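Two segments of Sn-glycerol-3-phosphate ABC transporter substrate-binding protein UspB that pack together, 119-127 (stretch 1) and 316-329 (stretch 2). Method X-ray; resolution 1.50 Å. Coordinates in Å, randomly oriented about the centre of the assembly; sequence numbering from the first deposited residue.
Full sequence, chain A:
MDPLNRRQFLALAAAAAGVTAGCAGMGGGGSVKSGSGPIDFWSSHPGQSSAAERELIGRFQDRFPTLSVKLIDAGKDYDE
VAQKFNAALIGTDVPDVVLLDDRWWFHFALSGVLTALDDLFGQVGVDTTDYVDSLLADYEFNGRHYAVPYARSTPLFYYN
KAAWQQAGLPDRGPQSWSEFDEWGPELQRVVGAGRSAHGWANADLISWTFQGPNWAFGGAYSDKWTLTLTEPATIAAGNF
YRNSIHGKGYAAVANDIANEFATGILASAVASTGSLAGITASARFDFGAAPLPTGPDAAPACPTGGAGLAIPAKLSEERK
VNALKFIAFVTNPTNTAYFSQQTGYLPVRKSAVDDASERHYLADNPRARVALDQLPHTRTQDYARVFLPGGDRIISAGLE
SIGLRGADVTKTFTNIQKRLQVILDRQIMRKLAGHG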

# COMPACT_ATOMS: atom_id res chain seq x y z
N ASP A 119 23.67 -5.29 -5.68
CA ASP A 119 24.74 -6.00 -6.38
C ASP A 119 24.16 -7.17 -7.18
O ASP A 119 24.52 -7.36 -8.34
CB ASP A 119 25.80 -6.51 -5.40
CG ASP A 119 26.69 -5.39 -4.89
OD1 ASP A 119 26.66 -4.29 -5.48
OD2 ASP A 119 27.45 -5.63 -3.92
N LEU A 120 23.26 -7.92 -6.57
CA LEU A 120 22.59 -9.02 -7.26
C LEU A 120 21.75 -8.56 -8.45
O LEU A 120 21.74 -9.23 -9.49
CB LEU A 120 21.75 -9.86 -6.28
CG LEU A 120 22.51 -10.78 -5.32
CD1 LEU A 120 21.62 -11.23 -4.17
CD2 LEU A 120 23.03 -11.98 -6.07
N PHE A 121 21.05 -7.43 -8.32
CA PHE A 121 20.32 -6.84 -9.44
C PHE A 121 21.24 -6.72 -10.65
O PHE A 121 20.88 -7.09 -11.77
CB PHE A 121 19.83 -5.42 -9.10
CG PHE A 121 18.61 -5.37 -8.19
CD1 PHE A 121 17.78 -6.46 -8.01
CD2 PHE A 121 18.29 -4.17 -7.55
CE1 PHE A 121 16.66 -6.38 -7.19
CE2 PHE A 121 17.17 -4.08 -6.74
CZ PHE A 121 16.36 -5.18 -6.56
N GLY A 122 22.44 -6.18 -10.43
CA GLY A 122 23.37 -5.92 -11.51
C GLY A 122 24.03 -7.18 -12.04
O GLY A 122 24.43 -7.23 -13.19
N GLN A 123 24.15 -8.19 -11.18
CA GLN A 123 24.78 -9.45 -11.56
C GLN A 123 23.84 -10.27 -12.44
O GLN A 123 24.25 -10.85 -13.45
CB GLN A 123 25.16 -10.25 -10.31
CG GLN A 123 25.69 -11.65 -10.57
CD GLN A 123 26.04 -12.38 -9.28
OE1 GLN A 123 26.26 -11.77 -8.24
NE2 GLN A 123 26.10 -13.71 -9.36
N VAL A 124 22.57 -10.30 -12.05
CA VAL A 124 21.54 -11.09 -12.73
C VAL A 124 20.97 -10.31 -13.92
O VAL A 124 20.36 -10.88 -14.83
CB VAL A 124 20.45 -11.51 -11.70
CG1 VAL A 124 19.25 -12.18 -12.37
CG2 VAL A 124 21.05 -12.46 -10.66
N GLY A 125 21.17 -8.99 -13.93
CA GLY A 125 20.69 -8.16 -15.02
C GLY A 125 19.22 -7.79 -14.91
O GLY A 125 18.49 -7.77 -15.91
N VAL A 126 18.76 -7.51 -13.69
CA VAL A 126 17.39 -7.09 -13.48
C VAL A 126 17.19 -5.68 -14.05
O VAL A 126 17.98 -4.78 -13.78
CB VAL A 126 17.02 -7.11 -11.98
CG1 VAL A 126 15.59 -6.63 -11.77
CG2 VAL A 126 17.22 -8.51 -11.41
N ASP A 127 16.14 -5.51 -14.85
CA ASP A 127 15.85 -4.21 -15.46
C ASP A 127 15.14 -3.31 -14.45
O ASP A 127 13.93 -3.10 -14.51
CB ASP A 127 15.00 -4.40 -16.72
CG ASP A 127 14.85 -3.13 -17.53
OD1 ASP A 127 15.51 -2.12 -17.20
OD2 ASP A 127 14.08 -3.14 -18.51
N SER A 316 23.29 -19.20 1.36
CA SER A 316 24.53 -19.24 0.60
C SER A 316 24.40 -18.29 -0.59
O SER A 316 23.29 -17.94 -1.00
CB SER A 316 24.82 -20.65 0.11
OG SER A 316 23.89 -21.03 -0.90
N GLU A 317 25.54 -17.87 -1.15
CA GLU A 317 25.51 -16.98 -2.31
C GLU A 317 24.76 -17.61 -3.49
O GLU A 317 23.99 -16.92 -4.16
CB GLU A 317 26.92 -16.55 -2.73
CG GLU A 317 27.37 -15.24 -2.09
CD GLU A 317 26.46 -14.06 -2.43
OE1 GLU A 317 25.83 -14.08 -3.51
OE2 GLU A 317 26.38 -13.12 -1.62
N GLU A 318 24.98 -18.90 -3.72
CA GLU A 318 24.29 -19.60 -4.80
C GLU A 318 22.78 -19.53 -4.62
O GLU A 318 22.04 -19.25 -5.57
CB GLU A 318 24.74 -21.06 -4.92
CG GLU A 318 23.86 -21.90 -5.85
CD GLU A 318 24.46 -23.24 -6.21
OE1 GLU A 318 25.71 -23.36 -6.23
OE2 GLU A 318 23.69 -24.19 -6.49
N ARG A 319 22.31 -19.78 -3.40
CA ARG A 319 20.88 -19.73 -3.14
C ARG A 319 20.31 -18.32 -3.28
O ARG A 319 19.17 -18.16 -3.71
CB ARG A 319 20.53 -20.33 -1.77
CG ARG A 319 20.83 -21.83 -1.68
CD ARG A 319 20.16 -22.50 -0.49
NE ARG A 319 18.71 -22.61 -0.66
CZ ARG A 319 18.11 -23.63 -1.27
NH1 ARG A 319 18.83 -24.64 -1.76
NH2 ARG A 319 16.79 -23.65 -1.38
N LYS A 320 21.10 -17.30 -2.94
CA LYS A 320 20.64 -15.92 -3.12
C LYS A 320 20.44 -15.59 -4.60
O LYS A 320 19.44 -14.95 -4.97
CB LYS A 320 21.62 -14.92 -2.49
CG LYS A 320 21.63 -14.94 -0.98
CD LYS A 320 22.54 -13.87 -0.42
CE LYS A 320 22.59 -13.99 1.09
NZ LYS A 320 23.55 -13.03 1.70
N VAL A 321 21.38 -16.01 -5.43
CA VAL A 321 21.26 -15.80 -6.87
C VAL A 321 19.99 -16.47 -7.39
O VAL A 321 19.23 -15.85 -8.13
CB VAL A 321 22.50 -16.32 -7.61
CG1 VAL A 321 22.28 -16.32 -9.11
CG2 VAL A 321 23.70 -15.46 -7.25
N ASN A 322 19.75 -17.72 -7.00
CA ASN A 322 18.56 -18.42 -7.48
C ASN A 322 17.27 -17.77 -6.99
O ASN A 322 16.28 -17.69 -7.73
CB ASN A 322 18.60 -19.90 -7.08
CG ASN A 322 19.70 -20.66 -7.79
OD1 ASN A 322 20.13 -20.27 -8.87
ND2 ASN A 322 20.15 -21.75 -7.18
N ALA A 323 17.29 -17.31 -5.75
CA ALA A 323 16.14 -16.62 -5.18
C ALA A 323 15.82 -15.35 -5.98
O ALA A 323 14.64 -15.07 -6.26
CB ALA A 323 16.40 -16.29 -3.72
N LEU A 324 16.85 -14.60 -6.36
CA LEU A 324 16.61 -13.39 -7.15
C LEU A 324 16.13 -13.70 -8.56
O LEU A 324 15.29 -12.99 -9.11
CB LEU A 324 17.84 -12.47 -7.18
CG LEU A 324 17.58 -11.18 -7.97
CD1 LEU A 324 16.47 -10.36 -7.30
CD2 LEU A 324 18.82 -10.35 -8.17
N LYS A 325 16.66 -14.77 -9.16
CA LYS A 325 16.16 -15.20 -10.47
C LYS A 325 14.65 -15.44 -10.40
O LYS A 325 13.91 -15.04 -11.30
CB LYS A 325 16.87 -16.47 -10.93
CG LYS A 325 18.31 -16.26 -11.35
CD LYS A 325 18.99 -17.60 -11.62
CE LYS A 325 20.42 -17.41 -12.12
NZ LYS A 325 21.13 -18.71 -12.25
N PHE A 326 14.21 -16.08 -9.32
CA PHE A 326 12.78 -16.31 -9.13
C PHE A 326 12.01 -15.00 -8.97
O PHE A 326 11.01 -14.77 -9.65
CB PHE A 326 12.52 -17.21 -7.93
CG PHE A 326 11.06 -17.45 -7.66
CD1 PHE A 326 10.33 -18.32 -8.46
CD2 PHE A 326 10.42 -16.78 -6.62
CE1 PHE A 326 8.99 -18.53 -8.22
CE2 PHE A 326 9.07 -16.99 -6.38
CZ PHE A 326 8.35 -17.86 -7.18
N ILE A 327 12.48 -14.15 -8.06
CA ILE A 327 11.80 -12.89 -7.79
C ILE A 327 11.73 -12.02 -9.05
O ILE A 327 10.67 -11.48 -9.36
CB ILE A 327 12.51 -12.11 -6.67
CG1 ILE A 327 12.31 -12.81 -5.33
CG2 ILE A 327 11.98 -10.69 -6.58
CD1 ILE A 327 13.15 -12.23 -4.22
N ALA A 328 12.84 -11.92 -9.77
CA ALA A 328 12.87 -11.10 -10.98
C ALA A 328 11.95 -11.68 -12.05
O ALA A 328 11.30 -10.93 -12.80
CB ALA A 328 14.30 -10.98 -11.51
N PHE A 329 11.88 -13.00 -12.14
CA PHE A 329 11.03 -13.63 -13.15
C PHE A 329 9.55 -13.41 -12.87
O PHE A 329 8.79 -13.01 -13.76
CB PHE A 329 11.34 -15.12 -13.27
CG PHE A 329 10.50 -15.82 -14.29
CD1 PHE A 329 10.86 -15.81 -15.63
CD2 PHE A 329 9.33 -16.47 -13.92
CE1 PHE A 329 10.06 -16.44 -16.58
CE2 PHE A 329 8.54 -17.11 -14.85
CZ PHE A 329 8.90 -17.09 -16.19
O HOH W 1 26.76 -13.64 -5.98

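Leu-324, the residue with the largest area covered across this contact, points toward stretch 1 and places CD2 3.5 Å from Leu-120 CB, 4.0 Å from Val-124 CG2 and 4.1 Å from Val-126 CG2. The same methyl also lies 3.4 Å from the backbone atom Leu-120 O, so it reaches the helix backbone as well as its side chains. Both methyls approach the Phe-121 ring: Leu-324 CD1 lies at its edge, 4.0 Å from Phe-121 CE1, and Leu-324 CD2 is 4.0 Å from Phe-121 CD1; Phe-121 starts away from stretch 2 at CA-to-CB, but its ring end comes nearer. In return Leu-120 packs as a knob among Glu-317, Lys-320, Val-321 and Leu-324, with its CD2 3.7 Å from Val-321 CG2. The helix axes cross at -75° and approach to 10.4 Å. Beyond the helix of stretch 1, Gly-125 adopts positive phi, and Val-126 then extends the apolar surface, its CG2 3.8 Å from Ala-328 CB. Farther out, Val-124 CG1 rests 4.3 Å from Lys-325 CG, an aliphatic part of the lysine. No direct hydrogen bond joins the stretches. At the polar edge, Gln-123 NE2 lies 3.6 Å from Val-321 CG2, while water 1 bridges the helices, donating to Gln-123 OE1 (3.0 Å from the water O) and Glu-317 OE1 (2.7 Å from the water O).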